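Local coordinates for putative cell adhesion protein (Bacteroides fragilis, PDB 4H40), which probably serves as a fimbrillin-like, pilus-type surface protein of a gut bacterium, with an inferred part in cell adhesion, at residues P29-R34 with W319-V324; E41-R46 with T148-T153; G54-L59 with Y90-D95; A182-T187 with M284-L289; L273-N278 with A301-S306. All coordinates share one frame; numbering follows the deposited sequence.

In the fold
The five contacts form two pairs, with contact 3 apart. Contact 4 joins strand 177-190 to strand 278-287, and contact 5 joins strand 296-305 to strand 266-275, so both connect the same two facing sheets; their centres lie 20 Å apart, and a probable hydrogen bond links Thr187 O to Ala301 N at 2.7 Å. Contact 3 lies on the other side of the chain's centre from contact 4, about 32 Å away between centres. Contacts 1 and 2 share the long loop between strands 23-24 and 56-62 and touch where Thr33 packs on Thr42. All the others are nested in sequence within the span closed by contact 1, which also reaches the second subunit, as contact 4 does.

Contact 1 (P29-R34 with W319-V324); sequences PSAQTR and WTENVV
It is a backbone carbonyl oxygen, that of Pro29, and not a side chain, that covers one face of the Trp319 indole from the opposing segment. Pro29 O stands 3.6 Å above the ring plane and is displaced toward the rim, its nearest ring atom being Trp319 CE2, also 3.6 Å away. With its first torsion at -43°, Trp319 places CG beside its own backbone N and opposite its carbonyl carbon, which turns one indole face to the Pro29 carbonyl oxygen. The pyrrolidine ring adds a looser apolar touch, Pro29 CB to Trp319 CD1 at 4.3 Å.

Two residues further on, Glu321 reaches across with its chain extended beyond CG. Its OE2 comes within 4.0 Å of Gln32 N and 4.2 Å of Ala31 CA, an approach without a hydrogen bond. Past the strand end, Asn322 OD1 accepts from Val324 N at 3.0 Å in an Asx turn, with the donor lying above the carbonyl plane.

The contact lies at the surface, between the loop following strand 23-24 and the last residues of strand 310-321. There Trp319, Thr320 and Glu321 form an antiparallel ladder with a strand of the second subunit, so the sheet continues across the interface; Asn322 OD1 also accepts from Gln281 N of that subunit, while within the chain strand 310-321 runs antiparallel to its neighbour 296-305.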
# COMPACT_ATOMS: atom_id res chain seq x y z
N PRO B 29 -7.46 -0.44 -11.94
CA PRO B 29 -7.58 1.01 -12.14
C PRO B 29 -6.38 1.63 -12.88
O PRO B 29 -5.30 1.05 -13.03
CB PRO B 29 -7.67 1.56 -10.72
CG PRO B 29 -8.07 0.42 -9.90
CD PRO B 29 -7.45 -0.77 -10.50
N SER B 30 -6.65 2.81 -13.41
CA SER B 30 -5.79 3.72 -14.16
C SER B 30 -6.64 4.98 -14.36
O SER B 30 -7.86 4.85 -14.59
CB SER B 30 -5.32 3.10 -15.48
OG SER B 30 -6.38 2.83 -16.38
N ALA B 31 -6.02 6.17 -14.20
CA ALA B 31 -6.66 7.50 -14.28
C ALA B 31 -7.76 7.61 -15.35
O ALA B 31 -7.52 7.39 -16.55
CB ALA B 31 -5.62 8.57 -14.48
N GLN B 32 -8.98 7.94 -14.88
CA GLN B 32 -10.23 8.05 -15.62
C GLN B 32 -10.25 9.16 -16.68
O GLN B 32 -9.53 10.16 -16.56
CB GLN B 32 -11.39 8.31 -14.64
CG GLN B 32 -11.88 7.08 -13.87
CD GLN B 32 -13.14 7.34 -13.06
OE1 GLN B 32 -13.77 8.41 -13.15
NE2 GLN B 32 -13.54 6.36 -12.27
N THR B 33 -11.09 8.97 -17.72
CA THR B 33 -11.33 9.94 -18.79
C THR B 33 -12.37 10.91 -18.21
O THR B 33 -13.55 10.56 -18.07
CB THR B 33 -11.75 9.23 -20.10
OG1 THR B 33 -10.68 8.38 -20.54
CG2 THR B 33 -12.14 10.21 -21.22
N ARG B 34 -11.91 12.10 -17.80
CA ARG B 34 -12.72 13.15 -17.18
C ARG B 34 -13.55 13.94 -18.23
O ARG B 34 -14.02 15.04 -17.95
CB ARG B 34 -11.80 14.09 -16.38
N TRP B 319 -2.71 3.76 -7.06
CA TRP B 319 -2.80 4.88 -8.02
C TRP B 319 -3.49 6.03 -7.30
O TRP B 319 -4.49 5.77 -6.62
CB TRP B 319 -3.58 4.47 -9.33
CG TRP B 319 -3.23 3.11 -9.89
CD1 TRP B 319 -3.56 1.89 -9.36
CD2 TRP B 319 -2.39 2.82 -11.03
NE1 TRP B 319 -2.97 0.87 -10.07
CE2 TRP B 319 -2.24 1.41 -11.10
CE3 TRP B 319 -1.77 3.61 -12.02
CZ2 TRP B 319 -1.48 0.78 -12.09
CZ3 TRP B 319 -0.98 2.99 -12.99
CH2 TRP B 319 -0.84 1.59 -13.02
N THR B 320 -2.95 7.28 -7.37
CA THR B 320 -3.61 8.46 -6.81
C THR B 320 -3.47 9.63 -7.75
O THR B 320 -2.39 9.87 -8.28
CB THR B 320 -3.15 8.89 -5.41
OG1 THR B 320 -1.75 9.19 -5.37
CG2 THR B 320 -3.65 7.98 -4.29
N GLU B 321 -4.58 10.38 -7.91
CA GLU B 321 -4.69 11.54 -8.79
C GLU B 321 -4.15 12.80 -8.15
O GLU B 321 -3.95 12.83 -6.94
CB GLU B 321 -6.16 11.75 -9.21
CG GLU B 321 -6.65 10.72 -10.23
CD GLU B 321 -7.96 11.00 -10.94
OE1 GLU B 321 -8.39 12.18 -11.00
OE2 GLU B 321 -8.54 10.02 -11.47
N ASN B 322 -3.90 13.81 -8.97
CA ASN B 322 -3.41 15.10 -8.50
C ASN B 322 -4.52 15.73 -7.67
O ASN B 322 -5.70 15.66 -8.03
CB ASN B 322 -3.00 15.97 -9.68
CG ASN B 322 -2.57 17.37 -9.34
OD1 ASN B 322 -2.07 17.66 -8.25
ND2 ASN B 322 -2.70 18.27 -10.30
N VAL B 323 -4.14 16.26 -6.52
CA VAL B 323 -5.04 16.89 -5.57
C VAL B 323 -5.16 18.40 -5.90
O VAL B 323 -6.25 18.96 -5.74
CB VAL B 323 -4.57 16.58 -4.13
CG1 VAL B 323 -4.77 17.74 -3.16
CG2 VAL B 323 -5.23 15.32 -3.62
N VAL B 324 -4.07 19.03 -6.41
CA VAL B 324 -4.00 20.44 -6.81
C VAL B 324 -4.97 20.69 -7.99
O VAL B 324 -6.13 21.07 -7.77
CB VAL B 324 -2.55 20.84 -7.17
CG1 VAL B 324 -2.47 22.24 -7.78
CG2 VAL B 324 -1.66 20.78 -5.94

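Contact 2 (E41-R46 with T148-T153); sequences ETLKDR and TQTAMT
Gln149 meets Leu43 with a side chain bent at the second torsion: CG lies beside the backbone N, and a chi2 of 87° then turns the amide out of line. In Leu43 a first torsion of -54° sets CG beside the backbone N, anti to the carbonyl carbon. The two side chains slide past each other in opposite directions. The amide oxygen does most of the touching, with Gln149 OE1 lying 3.6 Å from Leu43 CB and 3.9 Å from Leu43 CD1. Further along the leucine, CD1 meets Thr150 CG2 at 3.7 Å, and here the two side chains cross at about a right angle. The other end of the amide passes close to the backbone of the next residue, Gln149 NE2 to Lys44 N being 3.8 Å, a separation with no bond in it.

Both partners are irregular loops. Leu43 to Arg46 form a type I beta turn, marked by Arg46 N bonding to Leu43 O at 3.1 Å, and Lys44 NZ directs its charge back to Glu41 OE1 in a weak salt bridge of 3.4 Å. Tyr24 of strand 23-24 packs on Leu43, Gln149 and Thr150, and Ile178 of strand 177-190 covers Leu43 and Thr150.

The polar ends are served nearby: Gln149 NE2 donates to Gly40 O, Thr150 OG1 bonds to Asp144 O, and Thr148 OG1 makes a weak hydrogen bond to Gln149 OE1. The chemistry implies a mixed contact in which Leu43 meets a polar amide and a threonine methyl; the Gly40 bond holds the amide's rotation, consistent with OE1 being turned to Leu43.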
# COMPACT_ATOMS: atom_id res chain seq x y z
N GLU B 41 -14.10 6.67 -25.40
CA GLU B 41 -12.65 6.43 -25.39
C GLU B 41 -12.16 5.41 -24.35
O GLU B 41 -11.10 4.83 -24.56
CB GLU B 41 -11.92 7.76 -25.17
CG GLU B 41 -11.99 8.71 -26.36
CD GLU B 41 -11.29 8.24 -27.62
OE1 GLU B 41 -10.06 8.03 -27.58
OE2 GLU B 41 -11.98 8.08 -28.65
N THR B 42 -12.87 5.24 -23.22
CA THR B 42 -12.44 4.35 -22.15
C THR B 42 -12.35 2.88 -22.61
O THR B 42 -11.38 2.19 -22.27
CB THR B 42 -13.38 4.53 -20.95
OG1 THR B 42 -13.10 5.79 -20.35
CG2 THR B 42 -13.25 3.44 -19.90
N LEU B 43 -13.33 2.43 -23.41
CA LEU B 43 -13.42 1.04 -23.84
C LEU B 43 -12.96 0.78 -25.27
O LEU B 43 -13.02 -0.37 -25.72
CB LEU B 43 -14.88 0.56 -23.71
CG LEU B 43 -15.58 0.71 -22.38
CD1 LEU B 43 -16.97 0.16 -22.46
CD2 LEU B 43 -14.79 0.07 -21.26
N LYS B 44 -12.50 1.82 -26.00
CA LYS B 44 -12.11 1.65 -27.41
C LYS B 44 -11.11 0.49 -27.62
O LYS B 44 -11.39 -0.38 -28.46
CB LYS B 44 -11.63 2.96 -28.10
CG LYS B 44 -10.41 3.66 -27.51
CD LYS B 44 -9.83 4.69 -28.48
CE LYS B 44 -8.44 5.14 -28.10
NZ LYS B 44 -7.84 6.01 -29.14
N ASP B 45 -10.03 0.41 -26.81
CA ASP B 45 -9.02 -0.66 -26.94
C ASP B 45 -9.21 -1.80 -25.94
O ASP B 45 -8.27 -2.55 -25.67
CB ASP B 45 -7.61 -0.08 -26.78
CG ASP B 45 -7.29 1.05 -27.73
OD1 ASP B 45 -7.84 1.05 -28.86
OD2 ASP B 45 -6.46 1.90 -27.36
N ARG B 46 -10.42 -1.93 -25.38
CA ARG B 46 -10.71 -2.98 -24.42
C ARG B 46 -11.23 -4.21 -25.14
O ARG B 46 -12.10 -4.08 -26.01
CB ARG B 46 -11.70 -2.50 -23.36
CG ARG B 46 -11.07 -1.56 -22.34
CD ARG B 46 -10.54 -2.26 -21.11
NE ARG B 46 -11.56 -3.06 -20.43
CZ ARG B 46 -12.35 -2.60 -19.47
NH1 ARG B 46 -12.28 -1.32 -19.10
NH2 ARG B 46 -13.23 -3.39 -18.89
N THR B 148 -20.26 4.60 -24.56
CA THR B 148 -21.04 4.49 -25.79
C THR B 148 -21.20 3.04 -26.24
O THR B 148 -22.28 2.65 -26.72
CB THR B 148 -20.42 5.35 -26.91
OG1 THR B 148 -19.09 4.91 -27.20
CG2 THR B 148 -20.38 6.83 -26.57
N GLN B 149 -20.14 2.24 -26.06
CA GLN B 149 -20.08 0.84 -26.48
C GLN B 149 -21.15 -0.04 -25.79
O GLN B 149 -21.70 -0.95 -26.42
CB GLN B 149 -18.67 0.27 -26.20
CG GLN B 149 -17.56 0.85 -27.09
CD GLN B 149 -16.91 2.13 -26.58
OE1 GLN B 149 -17.18 2.64 -25.48
NE2 GLN B 149 -15.99 2.67 -27.38
N THR B 150 -21.45 0.28 -24.51
CA THR B 150 -22.34 -0.44 -23.60
C THR B 150 -23.68 0.28 -23.35
O THR B 150 -24.57 -0.29 -22.70
CB THR B 150 -21.61 -0.68 -22.26
OG1 THR B 150 -21.34 0.56 -21.62
CG2 THR B 150 -20.34 -1.46 -22.43
N ALA B 151 -23.84 1.50 -23.89
CA ALA B 151 -25.06 2.32 -23.75
C ALA B 151 -26.26 1.62 -24.36
O ALA B 151 -26.12 0.84 -25.31
CB ALA B 151 -24.86 3.67 -24.41
N MSE B 152 -27.44 1.90 -23.78
CA MSE B 152 -28.74 1.37 -24.16
C MSE B 152 -29.07 1.72 -25.61
O MSE B 152 -28.81 2.84 -26.06
CB MSE B 152 -29.82 1.92 -23.21
CG MSE B 152 -31.24 1.56 -23.61
SE MSE B 152 -32.58 2.28 -22.42
CE MSE B 152 -32.26 4.17 -22.69
N THR B 153 -29.64 0.75 -26.33
CA THR B 153 -30.02 0.92 -27.72
C THR B 153 -31.51 0.69 -27.91
O THR B 153 -32.19 0.11 -27.07
CB THR B 153 -29.21 -0.01 -28.64
OG1 THR B 153 -29.18 -1.34 -28.09
CG2 THR B 153 -27.80 0.49 -28.85

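Contact 3 (G54-L59 with Y90-D95)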
# COMPACT_ATOMS: atom_id res chain seq x y z
N GLY B 54 -23.35 -21.02 -19.19
CA GLY B 54 -24.21 -21.31 -18.05
C GLY B 54 -24.76 -20.10 -17.33
O GLY B 54 -25.63 -20.23 -16.46
N SER B 55 -24.25 -18.90 -17.67
CA SER B 55 -24.73 -17.65 -17.11
C SER B 55 -26.08 -17.29 -17.72
O SER B 55 -26.45 -17.86 -18.75
CB SER B 55 -23.72 -16.52 -17.32
OG SER B 55 -23.64 -16.10 -18.67
N THR B 56 -26.83 -16.41 -17.06
CA THR B 56 -28.14 -16.00 -17.56
C THR B 56 -28.14 -14.52 -17.84
O THR B 56 -27.39 -13.78 -17.19
CB THR B 56 -29.28 -16.37 -16.59
OG1 THR B 56 -29.09 -15.70 -15.34
CG2 THR B 56 -29.43 -17.87 -16.38
N ILE B 57 -28.96 -14.10 -18.80
CA ILE B 57 -29.15 -12.69 -19.12
C ILE B 57 -30.64 -12.40 -19.08
O ILE B 57 -31.42 -13.26 -19.46
CB ILE B 57 -28.49 -12.20 -20.46
CG1 ILE B 57 -29.18 -12.73 -21.71
CG2 ILE B 57 -26.99 -12.44 -20.54
CD1 ILE B 57 -29.84 -11.65 -22.46
N ARG B 58 -31.02 -11.22 -18.59
CA ARG B 58 -32.40 -10.73 -18.61
C ARG B 58 -32.53 -9.62 -19.64
O ARG B 58 -31.79 -8.63 -19.61
CB ARG B 58 -32.88 -10.21 -17.24
CG ARG B 58 -34.22 -9.44 -17.34
CD ARG B 58 -34.87 -9.12 -16.02
NE ARG B 58 -35.04 -10.31 -15.19
CZ ARG B 58 -36.09 -11.11 -15.20
NH1 ARG B 58 -37.12 -10.85 -16.00
NH2 ARG B 58 -36.13 -12.17 -14.41
N LEU B 59 -33.50 -9.75 -20.52
CA LEU B 59 -33.80 -8.74 -21.51
C LEU B 59 -34.95 -7.91 -20.94
O LEU B 59 -36.01 -8.48 -20.68
CB LEU B 59 -34.15 -9.45 -22.83
CG LEU B 59 -34.18 -8.64 -24.12
CD1 LEU B 59 -32.80 -8.20 -24.54
CD2 LEU B 59 -34.73 -9.49 -25.22
N TYR B 90 -30.60 -19.24 -25.07
CA TYR B 90 -31.77 -20.11 -25.00
C TYR B 90 -32.80 -19.61 -24.01
O TYR B 90 -32.49 -19.48 -22.83
CB TYR B 90 -31.36 -21.54 -24.62
CG TYR B 90 -30.39 -22.17 -25.60
CD1 TYR B 90 -29.02 -22.03 -25.44
CD2 TYR B 90 -30.86 -22.94 -26.67
CE1 TYR B 90 -28.13 -22.60 -26.35
CE2 TYR B 90 -29.98 -23.51 -27.58
CZ TYR B 90 -28.61 -23.35 -27.41
OH TYR B 90 -27.74 -23.94 -28.31
N PRO B 91 -34.06 -19.38 -24.44
CA PRO B 91 -35.09 -18.94 -23.49
C PRO B 91 -35.18 -19.87 -22.29
O PRO B 91 -35.11 -21.09 -22.43
CB PRO B 91 -36.38 -18.96 -24.33
CG PRO B 91 -35.93 -18.81 -25.73
CD PRO B 91 -34.60 -19.51 -25.81
N CYS B 92 -35.24 -19.29 -21.09
CA CYS B 92 -35.32 -20.08 -19.87
C CYS B 92 -36.21 -19.38 -18.84
O CYS B 92 -36.71 -18.27 -19.08
CB CYS B 92 -33.92 -20.36 -19.31
SG CYS B 92 -33.04 -18.89 -18.69
N GLU B 93 -36.45 -20.06 -17.71
CA GLU B 93 -37.22 -19.55 -16.58
C GLU B 93 -36.29 -19.48 -15.40
O GLU B 93 -35.53 -20.43 -15.16
CB GLU B 93 -38.46 -20.41 -16.30
CG GLU B 93 -39.54 -20.29 -17.37
CD GLU B 93 -40.16 -18.91 -17.57
OE1 GLU B 93 -40.34 -18.17 -16.58
OE2 GLU B 93 -40.49 -18.59 -18.73
N VAL B 94 -36.26 -18.33 -14.71
CA VAL B 94 -35.33 -18.14 -13.60
C VAL B 94 -36.04 -17.71 -12.32
O VAL B 94 -37.21 -17.28 -12.35
CB VAL B 94 -34.19 -17.13 -13.94
CG1 VAL B 94 -33.23 -17.70 -14.99
CG2 VAL B 94 -34.73 -15.76 -14.35
N ASP B 95 -35.31 -17.82 -11.19
CA ASP B 95 -35.75 -17.35 -9.88
C ASP B 95 -35.40 -15.84 -9.80
O ASP B 95 -34.81 -15.30 -10.74
CB ASP B 95 -35.11 -18.18 -8.74
CG ASP B 95 -33.59 -18.09 -8.53
OD1 ASP B 95 -32.93 -17.29 -9.23
OD2 ASP B 95 -33.06 -18.82 -7.66
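Thr56 and Val94 meet in the more deeply buried half of this contact. The methyl Thr56 CG2 passes Val94 CG1 at 4.0 Å, the two side chains running in opposite directions, and also lies 4.4 Å from Cys92 SG. With a first torsion of 61°, the threonine directs CG2 toward this apolar patch and places OG1 between its backbone N and carbonyl carbon, where Gly98 O and Ala123 N both bond to it. Thr56 and Cys92 are buried, and Val100 of strand 100-102 packs on them both.

The other half is more open to solvent, a difference of burial and not of distance. Arg58 and Val94 are only partly buried, and the one approach between them is Arg58 NH2 to Val94 CG2 at 3.9 Å, oblique to the guanidinium. Three hydrogen bonds hold that group, from NE to Lys124 O, from NH2 to Ala123 O and from NH1 to Ser73 OG.

Strands 56-59 and 90-94 approach to 8.9 Å between axes and cross at -91°. Strand 74-79 pairs with both 56-62 and 88-94, and of these three the outer two cross at about a right angle, consistent with orthogonal beta packing.

Contact 4 (A182-T187 with M284-L289); sequences ARMQFT and MLLTGL
Phe186 and Met284, the latter a selenomethionine, begin the apolar packing that carries this contact: they slide past each other in opposite directions, and Met284 CE reaches the ring edge, near its plane, 4.2 Å from Phe186 CE1. A bend at the third torsion of Met284, 41°, turns its terminal methyl onto that edge. Beside this pair, Met184, also a selenomethionine, sends CE to Leu286 CD1 at 4.3 Å. All four residues are buried. Val269 of strand 266-275 touches both Phe186 and Leu286, and Tyr299 of strand 296-305 lies on Met284 and Leu286.

Polar interaction is found on the other face of strand 182-187. There Arg183 NH2 donates to Gln185 OE1 at 2.7 Å, with the acceptor almost in the guanidinium plane and an N-H...O angle of 145°.

Strand 177-190 is bonded through its backbone to its own neighbours, Met184 to Thr255 and Gln185 to Tyr297. Across the contact the nearest alpha carbons, Phe186 CA and Met284 CA, are 11.2 Å apart, a spacing bridged by side chains alone. Apolar side chains meeting between two facing sheets are typical of a beta sandwich, consistent with the transthyretin clan to which this fimbrillin-like family belongs.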
# COMPACT_ATOMS: atom_id res chain seq x y z
N ALA B 182 -17.45 -3.33 -8.11
CA ALA B 182 -16.02 -3.45 -8.03
C ALA B 182 -15.72 -4.91 -7.75
O ALA B 182 -16.62 -5.68 -7.40
CB ALA B 182 -15.49 -2.56 -6.91
N ARG B 183 -14.46 -5.31 -7.89
CA ARG B 183 -14.01 -6.66 -7.62
C ARG B 183 -12.75 -6.60 -6.79
O ARG B 183 -11.87 -5.79 -7.06
CB ARG B 183 -13.76 -7.39 -8.94
CG ARG B 183 -13.26 -8.81 -8.74
CD ARG B 183 -13.06 -9.52 -10.05
NE ARG B 183 -12.01 -10.52 -9.94
CZ ARG B 183 -12.17 -11.81 -10.20
NH1 ARG B 183 -13.35 -12.26 -10.61
NH2 ARG B 183 -11.15 -12.65 -10.08
N MSE B 184 -12.66 -7.46 -5.78
CA MSE B 184 -11.47 -7.60 -4.95
C MSE B 184 -10.97 -9.02 -5.13
O MSE B 184 -11.77 -9.95 -5.19
CB MSE B 184 -11.72 -7.25 -3.49
CG MSE B 184 -12.00 -5.78 -3.29
SE MSE B 184 -12.09 -5.18 -1.44
CE MSE B 184 -10.23 -4.73 -1.21
N GLN B 185 -9.65 -9.18 -5.31
CA GLN B 185 -9.05 -10.48 -5.44
C GLN B 185 -7.83 -10.58 -4.55
O GLN B 185 -7.04 -9.65 -4.50
CB GLN B 185 -8.70 -10.75 -6.89
CG GLN B 185 -8.25 -12.16 -7.08
CD GLN B 185 -7.80 -12.38 -8.46
OE1 GLN B 185 -8.58 -12.77 -9.32
NE2 GLN B 185 -6.53 -12.14 -8.70
N PHE B 186 -7.68 -11.71 -3.86
CA PHE B 186 -6.57 -12.04 -2.99
C PHE B 186 -5.96 -13.37 -3.45
O PHE B 186 -6.67 -14.38 -3.57
CB PHE B 186 -7.03 -12.10 -1.51
CG PHE B 186 -7.83 -10.87 -1.09
CD1 PHE B 186 -7.20 -9.72 -0.64
CD2 PHE B 186 -9.21 -10.86 -1.20
CE1 PHE B 186 -7.92 -8.58 -0.32
CE2 PHE B 186 -9.94 -9.70 -0.89
CZ PHE B 186 -9.29 -8.57 -0.47
N THR B 187 -4.67 -13.32 -3.82
CA THR B 187 -3.86 -14.48 -4.13
C THR B 187 -2.98 -14.66 -2.90
O THR B 187 -2.27 -13.72 -2.52
CB THR B 187 -3.07 -14.30 -5.43
OG1 THR B 187 -3.98 -14.06 -6.51
CG2 THR B 187 -2.21 -15.50 -5.75
N MSE B 284 -5.42 -7.21 7.31
CA MSE B 284 -4.93 -6.15 6.45
C MSE B 284 -5.82 -4.91 6.69
O MSE B 284 -7.02 -5.00 6.40
CB MSE B 284 -4.94 -6.54 4.97
CG MSE B 284 -3.96 -7.60 4.55
SE MSE B 284 -4.42 -8.33 2.73
CE MSE B 284 -4.90 -6.72 1.89
N LEU B 285 -5.29 -3.79 7.25
CA LEU B 285 -6.10 -2.59 7.38
C LEU B 285 -5.74 -1.70 6.22
O LEU B 285 -4.57 -1.39 6.05
CB LEU B 285 -5.91 -1.90 8.72
CG LEU B 285 -6.83 -2.42 9.84
CD1 LEU B 285 -6.22 -2.15 11.20
CD2 LEU B 285 -8.22 -1.80 9.78
N LEU B 286 -6.71 -1.41 5.35
CA LEU B 286 -6.53 -0.65 4.12
C LEU B 286 -7.26 0.68 4.17
O LEU B 286 -8.49 0.77 4.22
CB LEU B 286 -6.98 -1.47 2.90
CG LEU B 286 -6.50 -2.94 2.85
CD1 LEU B 286 -7.23 -3.74 1.74
CD2 LEU B 286 -4.99 -3.03 2.77
N THR B 287 -6.46 1.73 4.21
CA THR B 287 -6.95 3.09 4.27
C THR B 287 -6.75 3.72 2.87
O THR B 287 -5.94 3.22 2.09
CB THR B 287 -6.22 3.79 5.43
OG1 THR B 287 -6.81 5.08 5.72
CG2 THR B 287 -4.73 3.90 5.19
N GLY B 288 -7.54 4.76 2.57
CA GLY B 288 -7.49 5.51 1.31
C GLY B 288 -7.87 4.73 0.07
O GLY B 288 -7.05 4.61 -0.85
N LEU B 289 -9.10 4.20 0.04
CA LEU B 289 -9.57 3.38 -1.08
C LEU B 289 -10.82 3.96 -1.79
O LEU B 289 -11.76 4.37 -1.10
CB LEU B 289 -9.86 1.95 -0.57
CG LEU B 289 -8.73 0.91 -0.68
CD1 LEU B 289 -9.13 -0.40 -0.03
CD2 LEU B 289 -8.37 0.62 -2.14

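Contact 5 (L273-N278 with A301-S306); sequences LKVNGN and ATVKIS
Val275 and Val303 centre a hydrophobic contact across two facing sheets, where strand 266-275 of the four-stranded antiparallel sheet ends opposite strand 296-305. The end-to-end directions of CA 273 to 276 and CA 303 to 305 are 37° apart, and the nearest alpha carbons, Val275 CA and Val303 CA, stand 8.1 Å from each other. The two valines reach toward each other tip to tip: Val303 CG1 meets both methyls of Val275, at 3.8 Å for CG2 and 3.9 Å for CG1. A first torsion of -176° puts Val303 CG1 anti to the backbone N and CG2 anti to the carbonyl carbon, and the two methyls face different partners: CG2 touches Leu273 CD1 at 4.1 Å. Val188 of strand 177-190 packs on Leu273 and Val303, and Tyr282 of strand 278-287 on the two valines.

Toward the turn at the strand's end the packing becomes mixed. Asn276 ND2 lies 4.3 Å from Ile305 CD1, but the amide spends its polar groups elsewhere, OD1 accepting from the backbone N of His195 and of Thr196 and ND2 donating to Gly193 O. The asparagine thus ties its turn to the neighbouring loop while its amino end borders the isoleucine.

Asn276 and Gly277 occupy the centre of a type I' turn, closed by Val275 N to Asn278 O at 3.0 Å and Asn278 N to Val275 O at 2.9 Å. Such reciprocal bonds mark a two-residue hairpin joining strands 266-275 and 278-287, consistent with one end of a beta sandwich.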
# COMPACT_ATOMS: atom_id res chain seq x y z
N LEU B 273 -6.94 -18.65 7.76
CA LEU B 273 -6.30 -19.72 7.00
C LEU B 273 -5.78 -20.81 7.91
O LEU B 273 -5.46 -20.56 9.08
CB LEU B 273 -5.13 -19.15 6.16
CG LEU B 273 -5.39 -17.90 5.30
CD1 LEU B 273 -4.10 -17.28 4.81
CD2 LEU B 273 -6.30 -18.22 4.13
N LYS B 274 -5.66 -22.02 7.35
CA LYS B 274 -5.10 -23.18 8.03
C LYS B 274 -3.71 -23.38 7.46
O LYS B 274 -3.56 -23.92 6.38
CB LYS B 274 -6.00 -24.41 7.83
CG LYS B 274 -5.76 -25.53 8.82
CD LYS B 274 -6.75 -26.63 8.57
CE LYS B 274 -6.82 -27.60 9.72
NZ LYS B 274 -7.67 -28.76 9.38
N VAL B 275 -2.70 -22.87 8.16
CA VAL B 275 -1.29 -22.96 7.76
C VAL B 275 -0.65 -24.15 8.48
O VAL B 275 -0.69 -24.22 9.70
CB VAL B 275 -0.52 -21.64 8.02
CG1 VAL B 275 0.90 -21.72 7.48
CG2 VAL B 275 -1.26 -20.45 7.40
N ASN B 276 -0.11 -25.10 7.71
CA ASN B 276 0.52 -26.32 8.20
C ASN B 276 -0.32 -27.03 9.28
O ASN B 276 0.21 -27.52 10.28
CB ASN B 276 1.94 -26.04 8.71
CG ASN B 276 2.89 -25.59 7.64
OD1 ASN B 276 2.71 -25.85 6.44
ND2 ASN B 276 3.96 -24.93 8.05
N GLY B 277 -1.64 -27.07 9.05
CA GLY B 277 -2.61 -27.72 9.93
C GLY B 277 -3.10 -26.90 11.12
O GLY B 277 -4.02 -27.35 11.81
N ASN B 278 -2.51 -25.73 11.38
CA ASN B 278 -2.92 -24.90 12.51
C ASN B 278 -3.75 -23.69 12.03
O ASN B 278 -3.35 -23.03 11.06
CB ASN B 278 -1.72 -24.41 13.33
CG ASN B 278 -0.58 -25.39 13.46
OD1 ASN B 278 0.52 -25.16 12.94
ND2 ASN B 278 -0.80 -26.50 14.18
N ALA B 301 -0.62 -11.85 -1.42
CA ALA B 301 -0.12 -12.01 -0.07
C ALA B 301 0.73 -13.31 0.02
O ALA B 301 0.45 -14.26 -0.70
CB ALA B 301 -1.28 -12.02 0.91
N THR B 302 1.77 -13.34 0.88
CA THR B 302 2.59 -14.54 1.07
C THR B 302 2.62 -14.89 2.53
O THR B 302 2.93 -14.04 3.35
CB THR B 302 4.00 -14.32 0.52
OG1 THR B 302 3.92 -13.96 -0.85
CG2 THR B 302 4.88 -15.54 0.67
N VAL B 303 2.33 -16.15 2.86
CA VAL B 303 2.41 -16.66 4.23
C VAL B 303 3.82 -17.24 4.42
O VAL B 303 4.22 -18.13 3.67
CB VAL B 303 1.30 -17.67 4.58
CG1 VAL B 303 1.37 -18.09 6.04
CG2 VAL B 303 -0.06 -17.09 4.28
N LYS B 304 4.59 -16.69 5.37
CA LYS B 304 5.97 -17.09 5.66
C LYS B 304 6.14 -17.55 7.09
O LYS B 304 5.40 -17.09 7.95
CB LYS B 304 6.91 -15.88 5.45
CG LYS B 304 7.35 -15.63 4.02
CD LYS B 304 8.10 -14.32 3.87
CE LYS B 304 8.25 -13.93 2.41
NZ LYS B 304 8.70 -12.53 2.23
N ILE B 305 7.15 -18.39 7.36
CA ILE B 305 7.60 -18.76 8.71
C ILE B 305 8.96 -18.07 8.92
O ILE B 305 9.91 -18.41 8.20
CB ILE B 305 7.68 -20.29 9.00
CG1 ILE B 305 6.46 -21.10 8.47
CG2 ILE B 305 8.00 -20.57 10.47
CD1 ILE B 305 5.12 -20.90 9.12
N SER B 306 9.04 -17.08 9.85
CA SER B 306 10.28 -16.35 10.13
C SER B 306 11.21 -17.14 11.05
O SER B 306 12.41 -17.27 10.77
CB SER B 306 9.98 -14.97 10.71
OG SER B 306 9.71 -14.07 9.66